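Local coordinates for protein hydrolase, putative (Plasmodium vivax, PDB 2B30) that is probably a metal-dependent phosphatase of the haloacid dehalogenase superfamily (Cof-like, subfamily IIB), with its physiological substrate unknown, at residues Asn98-Tyr103 with Glu217-Gly222; Leu206-Phe209 with His215-Val218; Leu30-Asp35 with Asp52-Ala57. All blocks are in the same frame, centred on the assembly; numbering follows the deposited sequence.

The three contacts follow the two-domain plan of a Cof-like hydrolase. Contact 3 comes first, closing before the other two open. It joins calcium-binding core strand 29-33 to helix 48-60. Contact 1 bridges the domains. Its first segment runs from the loop after strand 94-96 into strand 101-103 of the core sheet. Contact 2 is a hairpin at one side of the cap sheet. Contacts 1 and 2 both end on cap strand 216-220, share E217 and V218, and have centres about 10 Å apart. Contact 3 lies about 21 and 25 Å from them, centre to centre. The side chain of E217 comes within about 8 Å of the calcium (nearest atoms), consistent with a cap that closes over the metal site.

Contact 1: residues Asn98-Tyr103 with Glu217-Gly222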
ATOM      1  N   ASN A  98      -9.411   8.015   6.117  1.00 32.24           N
ATOM      2  CA  ASN A  98      -8.736   6.979   5.357  1.00 32.99           C
ATOM      3  C   ASN A  98      -7.296   7.311   5.001  1.00 32.52           C
ATOM      4  O   ASN A  98      -6.800   6.938   3.931  1.00 32.23           O
ATOM      5  CB  ASN A  98      -9.574   6.592   4.127  1.00 33.24           C
ATOM      6  CG  ASN A  98     -10.799   5.785   4.511  1.00 32.19           C
ATOM      7  OD1 ASN A  98     -10.857   5.249   5.625  1.00 28.05           O
ATOM      8  ND2 ASN A  98     -11.772   5.681   3.602  1.00 27.66           N
ATOM      9  N   GLY A  99      -6.621   7.995   5.919  1.00 30.33           N
ATOM     10  CA  GLY A  99      -5.194   8.235   5.782  1.00 30.23           C
ATOM     11  C   GLY A  99      -4.804   9.539   5.134  1.00 29.83           C
ATOM     12  O   GLY A  99      -3.608   9.801   4.975  1.00 27.09           O
ATOM     13  N   THR A 100      -5.796  10.360   4.791  1.00 29.82           N
ATOM     14  CA  THR A 100      -5.550  11.655   4.165  1.00 31.43           C
ATOM     15  C   THR A 100      -5.375  12.780   5.205  1.00 32.45           C
ATOM     16  O   THR A 100      -4.881  13.868   4.877  1.00 33.89           O
ATOM     17  CB  THR A 100      -6.665  12.007   3.157  1.00 30.90           C
ATOM     18  OG1 THR A 100      -7.937  11.961   3.805  1.00 34.29           O
ATOM     19  CG2 THR A 100      -6.675  11.015   2.018  1.00 30.48           C
ATOM     20  N   ILE A 101      -5.758  12.523   6.454  1.00 31.49           N
ATOM     21  CA  ILE A 101      -5.456  13.453   7.544  1.00 33.98           C
ATOM     22  C   ILE A 101      -4.803  12.706   8.703  1.00 34.30           C
ATOM     23  O   ILE A 101      -5.349  11.721   9.189  1.00 35.65           O
ATOM     24  CB  ILE A 101      -6.708  14.224   8.049  1.00 32.25           C
ATOM     25  CG1 ILE A 101      -7.266  15.098   6.939  1.00 34.46           C
ATOM     26  CG2 ILE A 101      -6.357  15.123   9.252  1.00 30.70           C
ATOM     27  CD1 ILE A 101      -8.600  15.739   7.276  1.00 36.65           C
ATOM     28  N   VAL A 102      -3.649  13.198   9.152  1.00 35.45           N
ATOM     29  CA  VAL A 102      -2.884  12.541  10.215  1.00 35.53           C
ATOM     30  C   VAL A 102      -2.380  13.553  11.242  1.00 34.48           C
ATOM     31  O   VAL A 102      -1.779  14.561  10.870  1.00 36.19           O
ATOM     32  CB  VAL A 102      -1.669  11.785   9.638  1.00 35.24           C
ATOM     33  CG1 VAL A 102      -0.919  11.060  10.744  1.00 37.20           C
ATOM     34  CG2 VAL A 102      -2.105  10.814   8.562  1.00 34.34           C
ATOM     35  N   TYR A 103      -2.627  13.278  12.522  1.00 32.40           N
ATOM     36  CA  TYR A 103      -2.155  14.129  13.614  1.00 32.98           C
ATOM     37  C   TYR A 103      -1.158  13.385  14.483  1.00 32.56           C
ATOM     38  O   TYR A 103      -1.355  12.200  14.787  1.00 32.26           O
ATOM     39  CB  TYR A 103      -3.315  14.580  14.487  1.00 33.28           C
ATOM     40  CG  TYR A 103      -4.317  15.437  13.763  1.00 35.03           C
ATOM     41  CD1 TYR A 103      -3.985  16.707  13.318  1.00 37.29           C
ATOM     42  CD2 TYR A 103      -5.604  14.982  13.531  1.00 39.10           C
ATOM     43  CE1 TYR A 103      -4.912  17.494  12.648  1.00 37.64           C
ATOM     44  CE2 TYR A 103      -6.537  15.765  12.864  1.00 38.82           C
ATOM     45  CZ  TYR A 103      -6.185  17.009  12.433  1.00 35.72           C
ATOM     46  OH  TYR A 103      -7.106  17.762  11.776  1.00 37.73           O
ATOM     47  N   GLU A 217     -17.246   5.802   0.154  1.00 39.59           N
ATOM     48  CA  GLU A 217     -16.314   6.779   0.704  1.00 38.86           C
ATOM     49  C   GLU A 217     -15.266   7.077  -0.358  1.00 35.67           C
ATOM     50  O   GLU A 217     -14.515   6.187  -0.751  1.00 35.34           O
ATOM     51  CB  GLU A 217     -15.641   6.241   1.968  1.00 38.34           C
ATOM     52  CG  GLU A 217     -16.471   6.403   3.230  1.00 40.91           C
ATOM     53  CD  GLU A 217     -15.715   5.995   4.499  1.00 46.02           C
ATOM     54  OE1 GLU A 217     -14.942   4.996   4.477  1.00 50.32           O
ATOM     55  OE2 GLU A 217     -15.901   6.680   5.533  1.00 55.14           O
ATOM     56  N   VAL A 218     -15.229   8.325  -0.820  1.00 34.12           N
ATOM     57  CA  VAL A 218     -14.337   8.755  -1.910  1.00 31.65           C
ATOM     58  C   VAL A 218     -13.197   9.629  -1.387  1.00 30.38           C
ATOM     59  O   VAL A 218     -13.441  10.707  -0.876  1.00 28.90           O
ATOM     60  CB  VAL A 218     -15.122   9.563  -2.947  1.00 30.00           C
ATOM     61  CG1 VAL A 218     -14.228  10.000  -4.091  1.00 32.25           C
ATOM     62  CG2 VAL A 218     -16.280   8.741  -3.461  1.00 35.03           C
ATOM     63  N   THR A 219     -11.958   9.160  -1.526  1.00 32.18           N
ATOM     64  CA  THR A 219     -10.767   9.927  -1.113  1.00 32.93           C
ATOM     65  C   THR A 219      -9.751  10.009  -2.243  1.00 33.47           C
ATOM     66  O   THR A 219      -9.916   9.371  -3.285  1.00 34.68           O
ATOM     67  CB  THR A 219     -10.089   9.303   0.122  1.00 34.00           C
ATOM     68  OG1 THR A 219      -9.998   7.879  -0.037  1.00 37.08           O
ATOM     69  CG2 THR A 219     -10.881   9.616   1.379  1.00 34.85           C
ATOM     70  N   LYS A 220      -8.708  10.810  -2.036  1.00 34.21           N
ATOM     71  CA  LYS A 220      -7.616  10.958  -3.006  1.00 33.37           C
ATOM     72  C   LYS A 220      -6.963   9.607  -3.337  1.00 32.22           C
ATOM     73  O   LYS A 220      -6.894   8.720  -2.484  1.00 32.89           O
ATOM     74  CB  LYS A 220      -6.563  11.922  -2.447  1.00 33.95           C
ATOM     75  CG  LYS A 220      -5.476  12.371  -3.441  1.00 34.25           C
ATOM     76  CD  LYS A 220      -4.438  13.243  -2.744  1.00 33.65           C
ATOM     77  CE  LYS A 220      -3.620  14.073  -3.722  1.00 36.93           C
ATOM     78  NZ  LYS A 220      -2.809  15.086  -2.985  1.00 36.65           N
ATOM     79  N   LEU A 221      -6.491   9.463  -4.574  1.00 30.72           N
ATOM     80  CA  LEU A 221      -5.857   8.225  -5.036  1.00 30.76           C
ATOM     81  C   LEU A 221      -4.525   8.011  -4.349  1.00 31.51           C
ATOM     82  O   LEU A 221      -3.813   8.966  -4.065  1.00 34.17           O
ATOM     83  CB  LEU A 221      -5.625   8.281  -6.548  1.00 30.15           C
ATOM     84  CG  LEU A 221      -5.065   7.016  -7.217  1.00 31.76           C
ATOM     85  CD1 LEU A 221      -6.097   5.912  -7.240  1.00 30.75           C
ATOM     86  CD2 LEU A 221      -4.584   7.306  -8.627  1.00 31.82           C
ATOM     87  N   GLY A 222      -4.182   6.753  -4.098  1.00 33.28           N
ATOM     88  CA  GLY A 222      -2.883   6.408  -3.521  1.00 33.58           C
ATOM     89  C   GLY A 222      -2.788   6.509  -2.008  1.00 34.43           C
ATOM     90  O   GLY A 222      -1.699   6.327  -1.442  1.00 34.64           O
TER
HETATM   91  O   HOH W   1      -7.919   6.942   1.467  1.00 39.81           O
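N98 reaches across to E217 and T219. Its CB lies 4.3 Å from CG2 of T219, a loose apolar touch. With chi1 at -73°, CG stands beside the backbone N, and the amide is carried toward strand 216-220. OD1 accepts a hydrogen bond from ND2 of N251. ND2 gives a weak hydrogen bond to OE1 of E217, at 3.4 Å and with an N-H...O angle of 151°. The amide and carboxylate planes are nearly perpendicular, 86° apart. The carboxylate has a stronger partner in K181, which forms a salt bridge with OE2. This is the seam between core and cap domains, where HAD-type hydrolases place their active site. The side chain of N98 comes within about 7 Å of that of D33 (nearest atoms), a calcium ligand. A water makes a second link across the seam. It donates to O of N98 at 2.7 Å and accepts from OG1 of T219, also at 2.7 Å. Beyond it, CG2 of T100 packs on CB of T219 at 4.3 Å. The hydroxyl of T100 is hydrogen-bonded to O of I97.

Contact 2: residues Leu206-Phe209 with His215-Val218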
ATOM      1  N   LEU A 206      -9.274   8.020  -8.223  1.00 36.10           N
ATOM      2  CA  LEU A 206      -9.763   8.213  -6.859  1.00 36.51           C
ATOM      3  C   LEU A 206      -9.743   6.881  -6.126  1.00 35.85           C
ATOM      4  O   LEU A 206      -9.879   5.821  -6.735  1.00 38.74           O
ATOM      5  CB  LEU A 206     -11.212   8.726  -6.858  1.00 36.75           C
ATOM      6  CG  LEU A 206     -11.486  10.177  -7.270  1.00 38.32           C
ATOM      7  CD1 LEU A 206     -12.971  10.385  -7.567  1.00 36.40           C
ATOM      8  CD2 LEU A 206     -11.004  11.144  -6.196  1.00 40.50           C
ATOM      9  N   THR A 207      -9.574   6.956  -4.814  1.00 33.13           N
ATOM     10  CA  THR A 207      -9.794   5.832  -3.923  1.00 31.66           C
ATOM     11  C   THR A 207     -11.288   5.767  -3.586  1.00 33.48           C
ATOM     12  O   THR A 207     -11.846   6.718  -3.026  1.00 32.15           O
ATOM     13  CB  THR A 207      -8.990   6.053  -2.640  1.00 30.51           C
ATOM     14  OG1 THR A 207      -7.604   6.143  -2.975  1.00 30.36           O
ATOM     15  CG2 THR A 207      -9.218   4.943  -1.627  1.00 28.42           C
ATOM     16  N   ILE A 208     -11.943   4.665  -3.933  1.00 34.65           N
ATOM     17  CA  ILE A 208     -13.355   4.495  -3.612  1.00 35.67           C
ATOM     18  C   ILE A 208     -13.554   3.232  -2.785  1.00 36.46           C
ATOM     19  O   ILE A 208     -13.511   2.126  -3.317  1.00 35.08           O
ATOM     20  CB  ILE A 208     -14.247   4.415  -4.876  1.00 36.22           C
ATOM     21  CG1 ILE A 208     -14.114   5.675  -5.737  1.00 38.47           C
ATOM     22  CG2 ILE A 208     -15.711   4.216  -4.488  1.00 37.52           C
ATOM     23  CD1 ILE A 208     -13.524   5.417  -7.121  1.00 39.71           C
ATOM     24  N   PHE A 209     -13.780   3.405  -1.486  1.00 37.50           N
ATOM     25  CA  PHE A 209     -14.136   2.286  -0.626  1.00 39.25           C
ATOM     26  C   PHE A 209     -15.647   2.199  -0.471  1.00 40.87           C
ATOM     27  O   PHE A 209     -16.360   3.190  -0.634  1.00 38.62           O
ATOM     28  CB  PHE A 209     -13.480   2.410   0.748  1.00 39.19           C
ATOM     29  CG  PHE A 209     -11.988   2.167   0.741  1.00 41.91           C
ATOM     30  CD1 PHE A 209     -11.466   0.941   0.326  1.00 42.21           C
ATOM     31  CD2 PHE A 209     -11.102   3.152   1.176  1.00 40.74           C
ATOM     32  CE1 PHE A 209     -10.088   0.708   0.327  1.00 40.66           C
ATOM     33  CE2 PHE A 209      -9.723   2.921   1.184  1.00 40.98           C
ATOM     34  CZ  PHE A 209      -9.216   1.698   0.761  1.00 38.27           C
ATOM     35  N   HIS A 215     -22.358   2.205   1.336  1.00 53.01           N
ATOM     36  CA  HIS A 215     -22.137   3.613   0.980  1.00 49.35           C
ATOM     37  C   HIS A 215     -20.739   3.764   0.370  1.00 45.20           C
ATOM     38  O   HIS A 215     -19.862   2.929   0.607  1.00 40.83           O
ATOM     39  CB  HIS A 215     -22.286   4.519   2.210  1.00 50.45           C
ATOM     40  CG  HIS A 215     -23.541   4.281   3.001  1.00 52.47           C
ATOM     41  ND1 HIS A 215     -24.802   4.522   2.495  1.00 50.26           N
ATOM     42  CD2 HIS A 215     -23.725   3.837   4.270  1.00 52.79           C
ATOM     43  CE1 HIS A 215     -25.707   4.226   3.412  1.00 49.94           C
ATOM     44  NE2 HIS A 215     -25.080   3.812   4.500  1.00 49.53           N
ATOM     45  N   ALA A 216     -20.535   4.816  -0.421  1.00 42.95           N
ATOM     46  CA  ALA A 216     -19.228   5.062  -1.058  1.00 42.14           C
ATOM     47  C   ALA A 216     -18.442   6.143  -0.320  1.00 40.18           C
ATOM     48  O   ALA A 216     -18.921   7.251  -0.176  1.00 38.12           O
ATOM     49  CB  ALA A 216     -19.401   5.453  -2.523  1.00 41.14           C
ATOM     50  N   GLU A 217     -17.246   5.802   0.154  1.00 39.59           N
ATOM     51  CA  GLU A 217     -16.314   6.779   0.704  1.00 38.86           C
ATOM     52  C   GLU A 217     -15.266   7.077  -0.358  1.00 35.67           C
ATOM     53  O   GLU A 217     -14.515   6.187  -0.751  1.00 35.34           O
ATOM     54  CB  GLU A 217     -15.641   6.241   1.968  1.00 38.34           C
ATOM     55  CG  GLU A 217     -16.471   6.403   3.230  1.00 40.91           C
ATOM     56  CD  GLU A 217     -15.715   5.995   4.499  1.00 46.02           C
ATOM     57  OE1 GLU A 217     -14.942   4.996   4.477  1.00 50.32           O
ATOM     58  OE2 GLU A 217     -15.901   6.680   5.533  1.00 55.14           O
ATOM     59  N   VAL A 218     -15.229   8.325  -0.820  1.00 34.12           N
ATOM     60  CA  VAL A 218     -14.337   8.755  -1.910  1.00 31.65           C
ATOM     61  C   VAL A 218     -13.197   9.629  -1.387  1.00 30.38           C
ATOM     62  O   VAL A 218     -13.441  10.707  -0.876  1.00 28.90           O
ATOM     63  CB  VAL A 218     -15.122   9.563  -2.947  1.00 30.00           C
ATOM     64  CG1 VAL A 218     -14.228  10.000  -4.091  1.00 32.25           C
ATOM     65  CG2 VAL A 218     -16.280   8.741  -3.461  1.00 35.03           C
TER
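F209 and E217 face each other as an antiparallel hydrogen-bonded pair. F209 N donates to E217 O at 3.0 Å, and E217 N donates back to F209 O at 2.9 Å. Next along, I208 and V218 form a non-hydrogen-bonded pair. The carbonyl groups beside it receive CA-H...O contacts, such as V218 CA to T207 O at 3.4 Å. The strand segments run at 156° to each other.

The apolar side chains interlock on the face that carries I208 and V218. V218 splits its two methyls between two neighbours. CG1, anti to the backbone N (chi1 -179°), sits by the forked end of L206, 3.7 Å from CD1 and 4.0 Å from CD2. CG2 turns to I208 and lies 4.4 Å from its CG1. I208 is also branched, and its CG2 comes 4.4 Å from CB of A216. CG2 of I208 thus sits in the shallow hollow between the CB of A216 and the CG2 of V218. Helix 117-129 covers part of the face: L123 touches both L206 and V218, and V119 also meets L206.

F209 and E217 project from the other face. The F209 ring leads away from the partner strand and touches N98, E250 and N251. The hydroxyl of T207 is hydrogen-bonded to O of K220. This is a beta hairpin at the margin of the six-stranded cap sheet, as expected for the alpha/beta cap of a Cof-like HAD hydrolase.

Contact 3: residues Leu30-Asp35 with Asp52-Ala57; sequences LLIDFD and DAIKEA. With CA (calcium ion), chain E.
L30 and A57 make the close part of this contact. The L30 CG lies beside its backbone N (chi1 -51°), which sends the branched end toward helix 48-60. There CD1 meets the methyl CB of A57 at 3.6 Å. The second touch is slacker: CD1 of I32 lies 4.3 Å from CG1 of I54. Both pairs are apolar, and no hydrogen bond joins the segments. Helix 288-297 adds to the same buried layer, with L293 against L30 and A53, V289 against I32 and F297 against A57. Strand 29-33 is a central strand of the Rossmann-like HAD core, and it leads into the D-x-D sequence of HAD motif I. There D33 grips the calcium with both carboxylate oxygens, OD2 at 2.2 Å and the longer OD1 at 2.8 Å. D35 binds it through backbone O at 2.3 Å, and D248 adds a further ligand. The carboxylate of D35 instead forms a salt bridge with R70. The looser, partly exposed flank of the helix bears D52, K55 and E56, and none of them touches residues 30-35. K55 NZ is hydrogen-bonded to O of K86, and E56 makes a long, weak ion pair with K60.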
ATOM      1  N   LEU A  30      -0.879   0.867  19.432  1.00 35.70           N
ATOM      2  CA  LEU A  30      -2.191   0.247  19.217  1.00 34.41           C
ATOM      3  C   LEU A  30      -2.941   1.026  18.141  1.00 34.12           C
ATOM      4  O   LEU A  30      -3.242   2.207  18.323  1.00 33.28           O
ATOM      5  CB  LEU A  30      -3.016   0.205  20.510  1.00 33.43           C
ATOM      6  CG  LEU A  30      -2.365  -0.384  21.772  1.00 35.84           C
ATOM      7  CD1 LEU A  30      -3.351  -0.374  22.952  1.00 36.64           C
ATOM      8  CD2 LEU A  30      -1.824  -1.796  21.537  1.00 35.82           C
ATOM      9  N   LEU A  31      -3.235   0.356  17.028  1.00 34.24           N
ATOM     10  CA  LEU A  31      -3.958   0.950  15.913  1.00 35.95           C
ATOM     11  C   LEU A  31      -5.352   0.334  15.825  1.00 37.79           C
ATOM     12  O   LEU A  31      -5.511  -0.810  15.419  1.00 38.91           O
ATOM     13  CB  LEU A  31      -3.196   0.724  14.609  1.00 38.22           C
ATOM     14  CG  LEU A  31      -1.763   1.274  14.528  1.00 41.21           C
ATOM     15  CD1 LEU A  31      -1.221   0.936  13.171  1.00 43.29           C
ATOM     16  CD2 LEU A  31      -1.647   2.797  14.789  1.00 38.16           C
ATOM     17  N   ILE A  32      -6.362   1.113  16.189  1.00 38.88           N
ATOM     18  CA  ILE A  32      -7.696   0.598  16.436  1.00 36.65           C
ATOM     19  C   ILE A  32      -8.666   1.204  15.450  1.00 35.71           C
ATOM     20  O   ILE A  32      -8.781   2.428  15.368  1.00 37.08           O
ATOM     21  CB  ILE A  32      -8.150   0.978  17.848  1.00 36.69           C
ATOM     22  CG1 ILE A  32      -7.076   0.585  18.870  1.00 35.68           C
ATOM     23  CG2 ILE A  32      -9.509   0.335  18.168  1.00 39.59           C
ATOM     24  CD1 ILE A  32      -7.438   0.942  20.312  1.00 38.31           C
ATOM     25  N   ASP A  33      -9.369   0.360  14.703  1.00 33.94           N
ATOM     26  CA  ASP A  33     -10.449   0.842  13.833  1.00 34.75           C
ATOM     27  C   ASP A  33     -11.620   1.322  14.688  1.00 33.86           C
ATOM     28  O   ASP A  33     -11.804   0.845  15.805  1.00 33.58           O
ATOM     29  CB  ASP A  33     -10.902  -0.264  12.882  1.00 35.74           C
ATOM     30  CG  ASP A  33     -12.049   0.159  11.988  1.00 36.94           C
ATOM     31  OD1 ASP A  33     -12.029   1.277  11.419  1.00 40.73           O
ATOM     32  OD2 ASP A  33     -12.989  -0.642  11.849  1.00 40.05           O
ATOM     33  N   PHE A  34     -12.388   2.280  14.181  1.00 34.30           N
ATOM     34  CA  PHE A  34     -13.520   2.809  14.933  1.00 36.35           C
ATOM     35  C   PHE A  34     -14.809   1.998  14.688  1.00 37.04           C
ATOM     36  O   PHE A  34     -15.118   1.106  15.476  1.00 36.98           O
ATOM     37  CB  PHE A  34     -13.715   4.314  14.688  1.00 35.95           C
ATOM     38  CG  PHE A  34     -14.461   5.012  15.800  1.00 35.91           C
ATOM     39  CD1 PHE A  34     -13.870   5.177  17.052  1.00 35.43           C
ATOM     40  CD2 PHE A  34     -15.752   5.505  15.600  1.00 37.99           C
ATOM     41  CE1 PHE A  34     -14.551   5.813  18.091  1.00 34.59           C
ATOM     42  CE2 PHE A  34     -16.443   6.152  16.627  1.00 37.26           C
ATOM     43  CZ  PHE A  34     -15.844   6.306  17.876  1.00 36.56           C
ATOM     44  N   ASP A  35     -15.541   2.267  13.609  1.00 37.67           N
ATOM     45  CA  ASP A  35     -16.836   1.611  13.410  1.00 37.88           C
ATOM     46  C   ASP A  35     -16.635   0.163  13.064  1.00 39.56           C
ATOM     47  O   ASP A  35     -15.749  -0.177  12.271  1.00 43.10           O
ATOM     48  CB  ASP A  35     -17.638   2.252  12.283  1.00 38.14           C
ATOM     49  CG  ASP A  35     -17.962   3.678  12.560  1.00 38.09           C
ATOM     50  OD1 ASP A  35     -17.017   4.500  12.535  1.00 41.84           O
ATOM     51  OD2 ASP A  35     -19.148   3.974  12.810  1.00 39.63           O
ATOM     52  N   ASP A  52     -12.222   1.600  29.193  1.00 47.21           N
ATOM     53  CA  ASP A  52     -11.246   1.217  30.227  1.00 48.26           C
ATOM     54  C   ASP A  52      -9.985   0.641  29.607  1.00 45.16           C
ATOM     55  O   ASP A  52      -8.884   0.866  30.096  1.00 41.69           O
ATOM     56  CB  ASP A  52     -11.838   0.179  31.194  1.00 50.55           C
ATOM     57  CG  ASP A  52     -12.960   0.743  32.038  1.00 55.11           C
ATOM     58  OD1 ASP A  52     -12.741   1.774  32.718  1.00 60.97           O
ATOM     59  OD2 ASP A  52     -14.061   0.151  32.022  1.00 63.02           O
ATOM     60  N   ALA A  53     -10.163  -0.127  28.535  1.00 45.60           N
ATOM     61  CA  ALA A  53      -9.041  -0.764  27.849  1.00 44.88           C
ATOM     62  C   ALA A  53      -8.083   0.297  27.344  1.00 44.97           C
ATOM     63  O   ALA A  53      -6.877   0.224  27.582  1.00 44.84           O
ATOM     64  CB  ALA A  53      -9.536  -1.618  26.693  1.00 45.14           C
ATOM     65  N   ILE A  54      -8.638   1.293  26.659  1.00 43.33           N
ATOM     66  CA  ILE A  54      -7.852   2.402  26.178  1.00 43.43           C
ATOM     67  C   ILE A  54      -7.270   3.171  27.368  1.00 46.41           C
ATOM     68  O   ILE A  54      -6.078   3.504  27.375  1.00 46.40           O
ATOM     69  CB  ILE A  54      -8.683   3.311  25.269  1.00 43.47           C
ATOM     70  CG1 ILE A  54      -9.030   2.557  23.977  1.00 40.62           C
ATOM     71  CG2 ILE A  54      -7.910   4.599  24.949  1.00 43.48           C
ATOM     72  CD1 ILE A  54     -10.110   3.211  23.151  1.00 40.07           C
ATOM     73  N   LYS A  55      -8.102   3.420  28.383  1.00 47.78           N
ATOM     74  CA  LYS A  55      -7.655   4.097  29.607  1.00 47.78           C
ATOM     75  C   LYS A  55      -6.407   3.440  30.148  1.00 47.63           C
ATOM     76  O   LYS A  55      -5.422   4.114  30.421  1.00 51.28           O
ATOM     77  CB  LYS A  55      -8.748   4.072  30.676  1.00 48.66           C
ATOM     78  CG  LYS A  55      -8.447   4.876  31.932  1.00 49.30           C
ATOM     79  CD  LYS A  55      -9.631   4.835  32.903  1.00 49.01           C
ATOM     80  CE  LYS A  55      -9.323   5.525  34.236  1.00 50.07           C
ATOM     81  NZ  LYS A  55      -9.533   7.009  34.214  1.00 48.90           N
ATOM     82  N   GLU A  56      -6.437   2.120  30.273  1.00 47.65           N
ATOM     83  CA  GLU A  56      -5.315   1.392  30.848  1.00 49.26           C
ATOM     84  C   GLU A  56      -4.110   1.386  29.904  1.00 47.36           C
ATOM     85  O   GLU A  56      -2.967   1.508  30.357  1.00 46.13           O
ATOM     86  CB  GLU A  56      -5.728  -0.036  31.205  1.00 50.63           C
ATOM     87  CG  GLU A  56      -4.735  -0.767  32.115  1.00 53.46           C
ATOM     88  CD  GLU A  56      -5.212  -2.153  32.532  1.00 54.60           C
ATOM     89  OE1 GLU A  56      -6.379  -2.501  32.251  1.00 56.41           O
ATOM     90  OE2 GLU A  56      -4.415  -2.899  33.145  1.00 60.07           O
ATOM     91  N   ALA A  57      -4.372   1.267  28.599  1.00 45.12           N
ATOM     92  CA  ALA A  57      -3.312   1.238  27.577  1.00 41.78           C
ATOM     93  C   ALA A  57      -2.452   2.493  27.641  1.00 40.12           C
ATOM     94  O   ALA A  57      -1.230   2.422  27.543  1.00 37.64           O
ATOM     95  CB  ALA A  57      -3.914   1.081  26.183  1.00 40.58           C
TER
HETATM   96 CA    CA E 302     -14.444   0.193  10.391  1.00 42.93          CA